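Local coordinates for protein FmtA (Staphylococcus aureus, PDB 5ZH8) that hydrolyses the esters that attach D-alanine to wall and lipoteichoic acids, and affects methicillin resistance, autolysis and cell wall structure, at residues P62-E67 with T118-M122; S91-Y95 with P292-K297; I146-V152 with I165-L170; D169-Q174 with Y206-M210. One frame throughout, in Å; residues are numbered along the deposited sequence.

Contact 1 of 4, residues P62-E67 with T118-M122; sequences PSKLKE and TPNTM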
loop_
_atom_site.group_PDB
_atom_site.type_symbol
_atom_site.label_atom_id
_atom_site.label_comp_id
_atom_site.label_asym_id
_atom_site.label_seq_id
_atom_site.Cartn_x
_atom_site.Cartn_y
_atom_site.Cartn_z
ATOM N N PRO A 62 28.073 13.332 -6.422
ATOM C CA PRO A 62 28.333 12.471 -7.576
ATOM C C PRO A 62 28.086 13.183 -8.900
ATOM O O PRO A 62 27.368 14.185 -8.941
ATOM C CB PRO A 62 27.332 11.329 -7.387
ATOM C CG PRO A 62 26.191 11.970 -6.674
ATOM C CD PRO A 62 26.794 13.003 -5.769
ATOM N N SER A 63 28.673 12.659 -9.972
ATOM C CA SER A 63 28.574 13.279 -11.290
ATOM C C SER A 63 27.127 13.356 -11.773
ATOM O O SER A 63 26.307 12.482 -11.466
ATOM C CB SER A 63 29.430 12.521 -12.310
ATOM O OG SER A 63 29.063 11.156 -12.373
ATOM N N LYS A 64 26.830 14.410 -12.531
ATOM C CA LYS A 64 25.483 14.639 -13.046
ATOM C C LYS A 64 25.180 13.625 -14.143
ATOM O O LYS A 64 25.986 13.439 -15.058
ATOM C CB LYS A 64 25.350 16.055 -13.618
ATOM C CG LYS A 64 24.117 16.816 -13.144
ATOM C CD LYS A 64 24.405 17.576 -11.847
ATOM C CE LYS A 64 23.460 18.756 -11.643
ATOM N NZ LYS A 64 24.035 19.796 -10.737
ATOM N N LEU A 65 24.023 12.972 -14.049
ATOM C CA LEU A 65 23.589 12.006 -15.053
ATOM C C LEU A 65 22.614 12.672 -16.006
ATOM O O LEU A 65 21.775 13.467 -15.582
ATOM C CB LEU A 65 22.922 10.801 -14.389
ATOM C CG LEU A 65 23.811 9.961 -13.466
ATOM C CD1 LEU A 65 22.994 8.884 -12.768
ATOM C CD2 LEU A 65 24.974 9.345 -14.227
ATOM N N LYS A 66 22.726 12.345 -17.293
ATOM C CA LYS A 66 21.878 12.964 -18.311
ATOM C C LYS A 66 20.682 12.082 -18.670
ATOM O O LYS A 66 20.726 10.864 -18.521
ATOM C CB LYS A 66 22.694 13.327 -19.566
ATOM C CG LYS A 66 23.232 12.150 -20.368
ATOM C CD LYS A 66 23.944 12.633 -21.639
ATOM C CE LYS A 66 23.786 11.654 -22.801
ATOM N NZ LYS A 66 22.384 11.570 -23.313
ATOM N N GLU A 67 19.606 12.722 -19.122
ATOM C CA GLU A 67 18.434 12.005 -19.596
ATOM C C GLU A 67 18.786 11.252 -20.870
ATOM O O GLU A 67 19.539 11.747 -21.710
ATOM C CB GLU A 67 17.280 12.968 -19.864
ATOM C CG GLU A 67 16.705 13.614 -18.611
ATOM C CD GLU A 67 15.395 14.333 -18.878
ATOM O OE1 GLU A 67 14.465 13.664 -19.368
ATOM O OE2 GLU A 67 15.293 15.557 -18.614
ATOM N N THR A 118 15.030 13.350 -11.392
ATOM C CA THR A 118 15.984 13.317 -12.491
ATOM C C THR A 118 16.637 11.944 -12.506
ATOM O O THR A 118 16.370 11.130 -11.618
ATOM C CB THR A 118 17.055 14.400 -12.306
ATOM O OG1 THR A 118 17.808 14.131 -11.122
ATOM C CG2 THR A 118 16.411 15.761 -12.171
ATOM N N PRO A 119 17.483 11.668 -13.515
ATOM C CA PRO A 119 18.256 10.421 -13.472
ATOM C C PRO A 119 19.187 10.322 -12.259
ATOM O O PRO A 119 19.551 9.223 -11.853
ATOM C CB PRO A 119 19.058 10.463 -14.776
ATOM C CG PRO A 119 18.208 11.263 -15.707
ATOM C CD PRO A 119 17.572 12.319 -14.836
ATOM N N ASN A 120 19.553 11.464 -11.685
ATOM C CA ASN A 120 20.372 11.501 -10.469
ATOM C C ASN A 120 19.625 11.114 -9.191
ATOM O O ASN A 120 20.259 10.759 -8.196
ATOM C CB ASN A 120 21.007 12.880 -10.290
ATOM C CG ASN A 120 22.410 12.939 -10.836
ATOM O OD1 ASN A 120 22.646 13.480 -11.918
ATOM N ND2 ASN A 120 23.353 12.348 -10.102
ATOM N N THR A 121 18.296 11.186 -9.214
ATOM C CA THR A 121 17.488 10.827 -8.056
ATOM C C THR A 121 17.719 9.378 -7.629
ATOM O O THR A 121 17.623 8.449 -8.445
ATOM C CB THR A 121 15.992 11.002 -8.338
ATOM O OG1 THR A 121 15.744 12.331 -8.806
ATOM C CG2 THR A 121 15.178 10.750 -7.080
ATOM N N MET A 122 18.011 9.204 -6.343
ATOM C CA MET A 122 18.252 7.894 -5.750
ATOM C C MET A 122 17.057 7.517 -4.885
ATOM O O MET A 122 16.616 8.307 -4.052
ATOM C CB MET A 122 19.526 7.929 -4.902
ATOM C CG MET A 122 20.769 8.263 -5.704
ATOM S SD MET A 122 22.147 8.880 -4.732
ATOM C CE MET A 122 22.720 7.394 -3.912
#
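N120, the third residue of the type I beta turn T118-T121, reaches out of the turn to grip the backbone of S63 and L65 in the irregular stretch ahead of strand 68-69. This turn precedes strand 123-124, so one side chain joins two loops of the beta-lactamase-like domain. From CB the side chain turns with chi1 at -96° and brings N120 CG to 3.6 Å from L65 N. Beyond CG the amide divides its work. N120 OD1 accepts the N-H of L65 at 2.6 Å in a nearly straight bond, the donor tilted from the plane of the side-chain carbonyl. On the other branch N120 ND2 donates to S63 O at 3.3 Å, and that oxygen lies in the amide plane. Donor and acceptor ends thus hold two backbone groups on either side of K64, which fixes the flip of the amide. K64 itself passes at about a right angle, its CG 3.8 Å from N120 OD1. S63 O has a second donor in H247.

Next to this polar grip, P119 receives apolar cover: L65 CB rests 3.9 Å from P119 CB, and the E67 side chain crosses P119 at about a right angle, E67 CG 4.0 Å from P119 CG. At the far end of the leucine, L65 CD1 lies 3.6 Å from P119 O.

Contact 2 of 4, residues S91-Y95 with P292-K297; sequences SVAIY and PTDMGK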
loop_
_atom_site.group_PDB
_atom_site.type_symbol
_atom_site.label_atom_id
_atom_site.label_comp_id
_atom_site.label_asym_id
_atom_site.label_seq_id
_atom_site.Cartn_x
_atom_site.Cartn_y
_atom_site.Cartn_z
ATOM N N SER A 91 11.153 7.349 -11.462
ATOM C CA SER A 91 12.201 7.285 -12.487
ATOM C C SER A 91 12.295 5.917 -13.132
ATOM O O SER A 91 12.028 4.896 -12.499
ATOM C CB SER A 91 13.561 7.620 -11.880
ATOM O OG SER A 91 14.597 7.516 -12.848
ATOM N N VAL A 92 12.711 5.907 -14.395
ATOM C CA VAL A 92 12.857 4.676 -15.156
ATOM C C VAL A 92 14.270 4.583 -15.712
ATOM O O VAL A 92 14.906 5.598 -16.001
ATOM C CB VAL A 92 11.824 4.587 -16.308
ATOM C CG1 VAL A 92 12.101 5.628 -17.390
ATOM C CG2 VAL A 92 11.796 3.183 -16.892
ATOM N N ALA A 93 14.758 3.355 -15.829
ATOM C CA ALA A 93 16.000 3.069 -16.530
ATOM C C ALA A 93 15.856 1.728 -17.243
ATOM O O ALA A 93 15.413 0.745 -16.646
ATOM C CB ALA A 93 17.168 3.033 -15.560
ATOM N N ILE A 94 16.216 1.701 -18.521
ATOM C CA ILE A 94 16.101 0.495 -19.327
ATOM C C ILE A 94 17.403 0.250 -20.079
ATOM O O ILE A 94 17.895 1.124 -20.795
ATOM C CB ILE A 94 14.933 0.588 -20.330
ATOM C CG1 ILE A 94 13.619 0.857 -19.582
ATOM C CG2 ILE A 94 14.846 -0.694 -21.154
ATOM C CD1 ILE A 94 12.406 1.022 -20.467
ATOM N N TYR A 95 17.961 -0.941 -19.889
ATOM C CA TYR A 95 19.167 -1.370 -20.592
ATOM C C TYR A 95 18.794 -2.389 -21.660
ATOM O O TYR A 95 18.007 -3.307 -21.402
ATOM C CB TYR A 95 20.166 -2.004 -19.623
ATOM C CG TYR A 95 20.891 -1.012 -18.761
ATOM C CD1 TYR A 95 20.246 -0.386 -17.702
ATOM C CD2 TYR A 95 22.230 -0.703 -18.991
ATOM C CE1 TYR A 95 20.908 0.537 -16.902
ATOM C CE2 TYR A 95 22.901 0.212 -18.196
ATOM C CZ TYR A 95 22.237 0.824 -17.147
ATOM O OH TYR A 95 22.877 1.735 -16.348
ATOM N N PRO A 292 18.069 4.263 -10.605
ATOM C CA PRO A 292 17.723 3.141 -11.494
ATOM C C PRO A 292 18.856 2.719 -12.439
ATOM O O PRO A 292 19.021 1.533 -12.700
ATOM C CB PRO A 292 16.535 3.688 -12.292
ATOM C CG PRO A 292 15.884 4.645 -11.358
ATOM C CD PRO A 292 16.986 5.262 -10.536
ATOM N N THR A 293 19.638 3.681 -12.926
ATOM C CA THR A 293 20.755 3.389 -13.823
ATOM C C THR A 293 21.788 2.478 -13.162
ATOM O O THR A 293 22.246 1.520 -13.781
ATOM C CB THR A 293 21.454 4.670 -14.318
ATOM O OG1 THR A 293 21.916 5.428 -13.197
ATOM C CG2 THR A 293 20.513 5.520 -15.142
ATOM N N ASP A 294 22.144 2.779 -11.913
ATOM C CA ASP A 294 23.097 1.962 -11.151
ATOM C C ASP A 294 22.607 0.536 -10.940
ATOM O O ASP A 294 23.404 -0.408 -10.981
ATOM C CB ASP A 294 23.407 2.592 -9.790
ATOM C CG ASP A 294 24.702 3.398 -9.789
ATOM O OD1 ASP A 294 25.098 3.927 -10.852
ATOM O OD2 ASP A 294 25.330 3.496 -8.708
ATOM N N MET A 295 21.305 0.375 -10.710
ATOM C CA MET A 295 20.729 -0.959 -10.537
ATOM C C MET A 295 20.856 -1.787 -11.810
ATOM O O MET A 295 21.174 -2.968 -11.752
ATOM C CB MET A 295 19.261 -0.867 -10.121
ATOM C CG MET A 295 18.565 -2.216 -9.949
ATOM S SD MET A 295 19.400 -3.463 -8.941
ATOM C CE MET A 295 18.596 -3.227 -7.362
ATOM N N GLY A 296 20.593 -1.168 -12.956
ATOM C CA GLY A 296 20.793 -1.830 -14.239
ATOM C C GLY A 296 22.265 -2.111 -14.481
ATOM O O GLY A 296 22.633 -3.185 -14.959
ATOM N N LYS A 297 23.108 -1.135 -14.151
ATOM C CA LYS A 297 24.560 -1.269 -14.271
ATOM C C LYS A 297 25.066 -2.450 -13.433
ATOM O O LYS A 297 25.971 -3.169 -13.848
ATOM C CB LYS A 297 25.241 0.039 -13.837
ATOM C CG LYS A 297 26.738 0.079 -14.074
ATOM C CD LYS A 297 27.396 1.318 -13.478
ATOM C CE LYS A 297 27.087 2.574 -14.280
ATOM N NZ LYS A 297 27.928 3.728 -13.848
#
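Y95, P292 and A93 carry most of the interface between strand 91-95 and the first turns of helix 292-303. Y95 reaches from the strand to the helix backbone. With CG anti to its carbonyl carbon (chi1 -75°), the ring settles over G296, whose C atom lies 3.8 Å above the ring plane and offset toward the rim. No side chain stands between the helix backbone and the ring here, and Y95 CE1 comes to 3.6 Å from G296 CA. At the tip Y95 OH donates to T293 O at 2.7 Å, with the donor tilted 34° from the carbonyl plane. The same oxygen accepts the helical N-H of K297, so the phenol joins the backbone bond already made in this turn.

P292, the first residue of the helix, meets the strand with its ring carbons. P292 CB lies 3.4 Å from A93 CB, while P292 CG packs 3.5 Å from S91 OG, a hydroxyl whose weak hydrogen bond goes to K104 O. A93 CB also lies 4.2 Å from T293 CG2. The hydroxyl of T293 turns elsewhere, to T291.

The axes of 91-95 and 292-297 approach to 7.5 Å at 27°, nearly aligned. Such a helix laid on the central antiparallel sheet is the core layering of the serine beta-lactamase and penicillin-binding protein fold.

Contact 3 of 4, residues I146-V152 with I165-L170; sequences ININDPV and IPLKDL
P151 and P166 bring their backbones together in a single beta bridge, which joins the loop after helix 129-142 to the residues leading into helix 167-171. Within this beta-lactamase-family domain the loop first folds through a type I beta turn, N147-D150, and P166 then takes the N-cap position of the helix. Two backbone bonds frame the bridge: L167 N donates to D150 O at 2.9 Å, and V152 N to I165 O at 3.0 Å. A weak one, with a poor angle at the hydrogen (127°), runs from K168 N to I148 O.

L167 is the apolar centre of the contact. With CG anti to the carbonyl carbon (chi1 -70°), L167 faces the loop: L167 CD1 lies 4.1 Å from I146 CB and L167 CD2 3.9 Å from V152 CG1. I148 crosses it obliquely, CD1 against L167 CB. V152 and L170 reach toward each other tip to tip, V152 CG1 lying 3.6 Å from L170 CD1. K168 lies extended beside N149, pointing the same way, with K168 CD 3.6 Å from N149 OD1.

In the next shell, Y155 of helix 152-155 packs on I146 and L167 and takes the N-H of N147. K154 forms a salt bridge with D150, whose side chain also lies near a bound glycerol. V218 of helix 213-227 touches both V152 and L170. Farther out, K168 NZ is hydrogen-bonded to Q324 O.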
loop_
_atom_site.group_PDB
_atom_site.type_symbol
_atom_site.label_atom_id
_atom_site.label_comp_id
_atom_site.label_asym_id
_atom_site.label_seq_id
_atom_site.Cartn_x
_atom_site.Cartn_y
_atom_site.Cartn_z
ATOM N N ILE A 146 32.273 -18.993 4.555
ATOM C CA ILE A 146 31.013 -19.571 5.031
ATOM C C ILE A 146 30.599 -20.736 4.148
ATOM O O ILE A 146 31.021 -20.842 3.005
ATOM C CB ILE A 146 29.855 -18.540 5.047
ATOM C CG1 ILE A 146 29.481 -18.127 3.619
ATOM C CG2 ILE A 146 30.228 -17.325 5.883
ATOM C CD1 ILE A 146 28.404 -17.067 3.546
ATOM N N ASN A 147 29.761 -21.610 4.690
ATOM C CA ASN A 147 29.103 -22.640 3.898
ATOM C C ASN A 147 27.604 -22.490 4.098
ATOM O O ASN A 147 27.127 -22.408 5.231
ATOM C CB ASN A 147 29.574 -24.024 4.324
ATOM C CG ASN A 147 29.225 -25.092 3.316
ATOM O OD1 ASN A 147 28.062 -25.492 3.180
ATOM N ND2 ASN A 147 30.237 -25.568 2.602
ATOM N N ILE A 148 26.865 -22.468 2.997
ATOM C CA ILE A 148 25.456 -22.068 3.043
ATOM C C ILE A 148 24.562 -23.034 3.838
ATOM O O ILE A 148 23.509 -22.639 4.337
ATOM C CB ILE A 148 24.890 -21.850 1.623
ATOM C CG1 ILE A 148 23.696 -20.891 1.663
ATOM C CG2 ILE A 148 24.519 -23.175 0.970
ATOM C CD1 ILE A 148 24.046 -19.492 2.135
ATOM N N ASN A 149 24.980 -24.291 3.967
ATOM C CA ASN A 149 24.205 -25.279 4.720
ATOM C C ASN A 149 24.616 -25.393 6.187
ATOM O O ASN A 149 23.976 -26.118 6.948
ATOM C CB ASN A 149 24.292 -26.629 4.024
ATOM C CG ASN A 149 23.634 -26.607 2.660
ATOM O OD1 ASN A 149 22.409 -26.456 2.546
ATOM N ND2 ASN A 149 24.447 -26.724 1.610
ATOM N N ASP A 150 25.669 -24.670 6.583
ATOM C CA ASP A 150 26.068 -24.584 7.991
ATOM C C ASP A 150 25.138 -23.645 8.751
ATOM O O ASP A 150 24.566 -22.731 8.153
ATOM C CB ASP A 150 27.513 -24.084 8.124
ATOM C CG ASP A 150 28.540 -25.124 7.717
ATOM O OD1 ASP A 150 28.181 -26.304 7.529
ATOM O OD2 ASP A 150 29.722 -24.751 7.587
ATOM N N PRO A 151 24.990 -23.862 10.073
ATOM C CA PRO A 151 24.069 -23.066 10.879
ATOM C C PRO A 151 24.578 -21.664 11.205
ATOM O O PRO A 151 25.774 -21.400 11.102
ATOM C CB PRO A 151 23.926 -23.892 12.159
ATOM C CG PRO A 151 25.215 -24.613 12.276
ATOM C CD PRO A 151 25.656 -24.905 10.876
ATOM N N VAL A 152 23.659 -20.780 11.585
ATOM C CA VAL A 152 24.017 -19.419 11.993
ATOM C C VAL A 152 24.899 -19.425 13.238
ATOM O O VAL A 152 25.840 -18.636 13.338
ATOM C CB VAL A 152 22.802 -18.473 12.281
ATOM C CG1 VAL A 152 22.822 -17.279 11.342
ATOM C CG2 VAL A 152 21.434 -19.153 12.254
ATOM N N ILE A 165 19.405 -23.346 12.713
ATOM C CA ILE A 165 18.930 -22.739 11.466
ATOM C C ILE A 165 20.070 -22.622 10.461
ATOM O O ILE A 165 20.967 -21.808 10.663
ATOM C CB ILE A 165 18.434 -21.300 11.711
ATOM C CG1 ILE A 165 17.352 -21.249 12.792
ATOM C CG2 ILE A 165 17.956 -20.665 10.405
ATOM C CD1 ILE A 165 17.105 -19.844 13.312
ATOM N N PRO A 166 20.050 -23.415 9.375
ATOM C CA PRO A 166 21.121 -23.236 8.393
ATOM C C PRO A 166 21.028 -21.874 7.711
ATOM O O PRO A 166 19.931 -21.327 7.588
ATOM C CB PRO A 166 20.888 -24.378 7.391
ATOM C CG PRO A 166 19.474 -24.786 7.576
ATOM C CD PRO A 166 19.123 -24.499 9.004
ATOM N N LEU A 167 22.170 -21.331 7.287
ATOM C CA LEU A 167 22.201 -20.050 6.578
ATOM C C LEU A 167 21.244 -20.063 5.392
ATOM O O LEU A 167 20.628 -19.046 5.083
ATOM C CB LEU A 167 23.609 -19.737 6.068
ATOM C CG LEU A 167 24.693 -19.382 7.078
ATOM C CD1 LEU A 167 26.010 -19.151 6.350
ATOM C CD2 LEU A 167 24.305 -18.148 7.879
ATOM N N LYS A 168 21.140 -21.217 4.734
ATOM C CA LYS A 168 20.282 -21.387 3.567
ATOM C C LYS A 168 18.812 -21.116 3.882
ATOM O O LYS A 168 18.107 -20.545 3.055
ATOM C CB LYS A 168 20.437 -22.796 2.983
ATOM C CG LYS A 168 19.784 -22.954 1.620
ATOM C CD LYS A 168 20.047 -24.304 0.982
ATOM C CE LYS A 168 19.867 -24.216 -0.530
ATOM N NZ LYS A 168 19.686 -25.540 -1.188
ATOM N N ASP A 169 18.357 -21.531 5.062
ATOM C CA ASP A 169 16.968 -21.320 5.471
ATOM C C ASP A 169 16.639 -19.846 5.736
ATOM O O ASP A 169 15.502 -19.423 5.542
ATOM C CB ASP A 169 16.630 -22.177 6.697
ATOM C CG ASP A 169 16.476 -23.650 6.360
ATOM O OD1 ASP A 169 16.558 -24.000 5.169
ATOM O OD2 ASP A 169 16.279 -24.465 7.287
ATOM N N LEU A 170 17.626 -19.072 6.176
ATOM C CA LEU A 170 17.475 -17.626 6.274
ATOM C C LEU A 170 17.403 -17.022 4.879
ATOM O O LEU A 170 16.494 -16.261 4.564
ATOM C CB LEU A 170 18.654 -17.003 7.013
ATOM C CG LEU A 170 18.927 -17.424 8.451
ATOM C CD1 LEU A 170 20.288 -16.902 8.877
ATOM C CD2 LEU A 170 17.854 -16.896 9.381
#

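Contact 4 of 4, residues D169-Q174 with Y206-M210; sequences DLMLHQ and YKKHM
K207 crosses D169 at about a right angle and brings its ammonium to the carboxylate, the polar end of the contact. The lysine bends at chi2, chi3 and chi4, which curls K207 NZ back to D169 OD2, 3.2 Å away on the syn lone pair of that oxygen. The other oxygen is met from a different direction: the amide of Q174, at the end of an extended chain, places NE2 2.7 Å from D169 OD1, well above the carboxylate plane.

At the opposite end, H173 closes helix 167-171 with positive phi in a Schellman motif, and its carbonyl turns toward the loop. M210 N donates to H173 O at 3.0 Å. CG anti to the backbone N (chi1 177°) carries the H209 ring back to this carbonyl. H209 CD2 is 3.3 Å from H173 O, and L172 O lies at the ring edge. The imidazole of H173 bonds N215 and meets the rings of Y211, Y216 and Y329.

The carboxylate of D169, buried in the domain, thus has a partner on each oxygen. Both would be expected to stabilise its charge; the K207 salt bridge, with the M210 N bond to H173 O, ties the helix end to loop 206-210, while Q174 braces D169 from within its own segment.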
loop_
_atom_site.group_PDB
_atom_site.type_symbol
_atom_site.label_atom_id
_atom_site.label_comp_id
_atom_site.label_asym_id
_atom_site.label_seq_id
_atom_site.Cartn_x
_atom_site.Cartn_y
_atom_site.Cartn_z
ATOM N N ASP A 169 18.357 -21.531 5.062
ATOM C CA ASP A 169 16.968 -21.320 5.471
ATOM C C ASP A 169 16.639 -19.846 5.736
ATOM O O ASP A 169 15.502 -19.423 5.542
ATOM C CB ASP A 169 16.630 -22.177 6.697
ATOM C CG ASP A 169 16.476 -23.650 6.360
ATOM O OD1 ASP A 169 16.558 -24.000 5.169
ATOM O OD2 ASP A 169 16.279 -24.465 7.287
ATOM N N LEU A 170 17.626 -19.072 6.176
ATOM C CA LEU A 170 17.475 -17.626 6.274
ATOM C C LEU A 170 17.403 -17.022 4.879
ATOM O O LEU A 170 16.494 -16.261 4.564
ATOM C CB LEU A 170 18.654 -17.003 7.013
ATOM C CG LEU A 170 18.927 -17.424 8.451
ATOM C CD1 LEU A 170 20.288 -16.902 8.877
ATOM C CD2 LEU A 170 17.854 -16.896 9.381
ATOM N N MET A 171 18.378 -17.376 4.051
ATOM C CA MET A 171 18.472 -16.900 2.675
ATOM C C MET A 171 17.190 -17.152 1.882
ATOM O O MET A 171 16.765 -16.296 1.107
ATOM C CB MET A 171 19.671 -17.571 1.984
ATOM C CG MET A 171 19.907 -17.167 0.537
ATOM S SD MET A 171 18.934 -18.120 -0.649
ATOM C CE MET A 171 19.732 -19.717 -0.587
ATOM N N LEU A 172 16.578 -18.316 2.086
ATOM C CA LEU A 172 15.370 -18.710 1.351
ATOM C C LEU A 172 14.058 -18.275 2.028
ATOM O O LEU A 172 12.977 -18.593 1.524
ATOM C CB LEU A 172 15.344 -20.236 1.145
ATOM C CG LEU A 172 16.429 -20.902 0.293
ATOM C CD1 LEU A 172 16.342 -22.414 0.423
ATOM C CD2 LEU A 172 16.338 -20.492 -1.165
ATOM N N HIS A 173 14.148 -17.554 3.146
ATOM C CA HIS A 173 12.977 -17.163 3.950
ATOM C C HIS A 173 12.150 -18.357 4.428
ATOM O O HIS A 173 10.962 -18.441 4.147
ATOM C CB HIS A 173 12.076 -16.171 3.195
ATOM C CG HIS A 173 12.732 -14.862 2.893
ATOM N ND1 HIS A 173 13.142 -13.987 3.878
ATOM C CD2 HIS A 173 13.027 -14.269 1.714
ATOM C CE1 HIS A 173 13.678 -12.918 3.314
ATOM N NE2 HIS A 173 13.626 -13.067 2.003
ATOM N N GLN A 174 12.790 -19.273 5.152
ATOM C CA GLN A 174 12.107 -20.429 5.738
ATOM C C GLN A 174 12.762 -20.851 7.055
ATOM O O GLN A 174 12.894 -22.041 7.349
ATOM C CB GLN A 174 12.091 -21.595 4.746
ATOM C CG GLN A 174 13.469 -22.032 4.273
ATOM C CD GLN A 174 13.421 -23.233 3.343
ATOM O OE1 GLN A 174 12.481 -23.399 2.562
ATOM N NE2 GLN A 174 14.443 -24.077 3.421
ATOM N N TYR A 206 7.883 -23.267 11.554
ATOM C CA TYR A 206 9.206 -23.860 11.315
ATOM C C TYR A 206 9.276 -24.617 9.980
ATOM O O TYR A 206 8.368 -25.372 9.622
ATOM C CB TYR A 206 9.648 -24.763 12.470
ATOM C CG TYR A 206 10.868 -25.601 12.140
ATOM C CD1 TYR A 206 12.127 -25.012 11.991
ATOM C CD2 TYR A 206 10.766 -26.987 11.972
ATOM C CE1 TYR A 206 13.242 -25.775 11.682
ATOM C CE2 TYR A 206 11.876 -27.755 11.665
ATOM C CZ TYR A 206 13.110 -27.147 11.521
ATOM O OH TYR A 206 14.213 -27.916 11.218
ATOM N N LYS A 207 10.377 -24.415 9.257
ATOM C CA LYS A 207 10.600 -25.009 7.933
ATOM C C LYS A 207 9.465 -24.756 6.917
ATOM O O LYS A 207 9.261 -25.546 5.996
ATOM C CB LYS A 207 10.918 -26.512 8.058
ATOM C CG LYS A 207 11.711 -27.112 6.899
ATOM C CD LYS A 207 13.156 -26.621 6.805
ATOM C CE LYS A 207 14.090 -27.311 7.795
ATOM N NZ LYS A 207 15.430 -27.577 7.199
ATOM N N LYS A 208 8.733 -23.658 7.090
ATOM C CA LYS A 208 7.798 -23.189 6.073
ATOM C C LYS A 208 8.197 -21.794 5.642
ATOM O O LYS A 208 8.821 -21.061 6.404
ATOM C CB LYS A 208 6.368 -23.173 6.602
ATOM C CG LYS A 208 5.658 -24.513 6.518
ATOM C CD LYS A 208 4.173 -24.389 6.847
ATOM C CE LYS A 208 3.949 -24.153 8.334
ATOM N NZ LYS A 208 2.517 -24.222 8.743
ATOM N N HIS A 209 7.802 -21.420 4.429
ATOM C CA HIS A 209 8.178 -20.126 3.877
ATOM C C HIS A 209 7.420 -18.988 4.540
ATOM O O HIS A 209 6.229 -19.102 4.811
ATOM C CB HIS A 209 7.960 -20.078 2.367
ATOM C CG HIS A 209 8.264 -18.740 1.769
ATOM N ND1 HIS A 209 7.329 -17.729 1.691
ATOM C CD2 HIS A 209 9.398 -18.247 1.212
ATOM C CE1 HIS A 209 7.872 -16.670 1.114
ATOM N NE2 HIS A 209 9.128 -16.958 0.817
ATOM N N MET A 210 8.130 -17.903 4.825
ATOM C CA MET A 210 7.525 -16.681 5.320
ATOM C C MET A 210 8.493 -15.530 5.072
ATOM O O MET A 210 9.569 -15.478 5.678
ATOM C CB MET A 210 7.233 -16.804 6.816
ATOM C CG MET A 210 6.271 -15.766 7.361
ATOM S SD MET A 210 6.536 -15.469 9.121
ATOM C CE MET A 210 7.717 -14.123 9.050
#

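In the fold
From the N terminus, residues 62-67 open contact 1 and strand 91-95 opens contact 2 before 118-122 closes the first, so these two cross; they also touch, L65 CD1 lying 3.6 Å from T293 OG1. Contact 3 then closes the short loop from 146-152 to 165-170. Contact 4 starts where it ends, sharing D169 and L170, and closes at 206-210. Both nest in the long loop that contact 2 completes at 292-297. Contact 1 joins the loop before edge strand 68-69 to the turn before strand 123-124, and contact 2 lays helix 292-303 on strand 90-96. Contacts 3 and 4 hold helix 167-171 beyond the chain's centre, about 32 and 30 Å from contact 2 between centres.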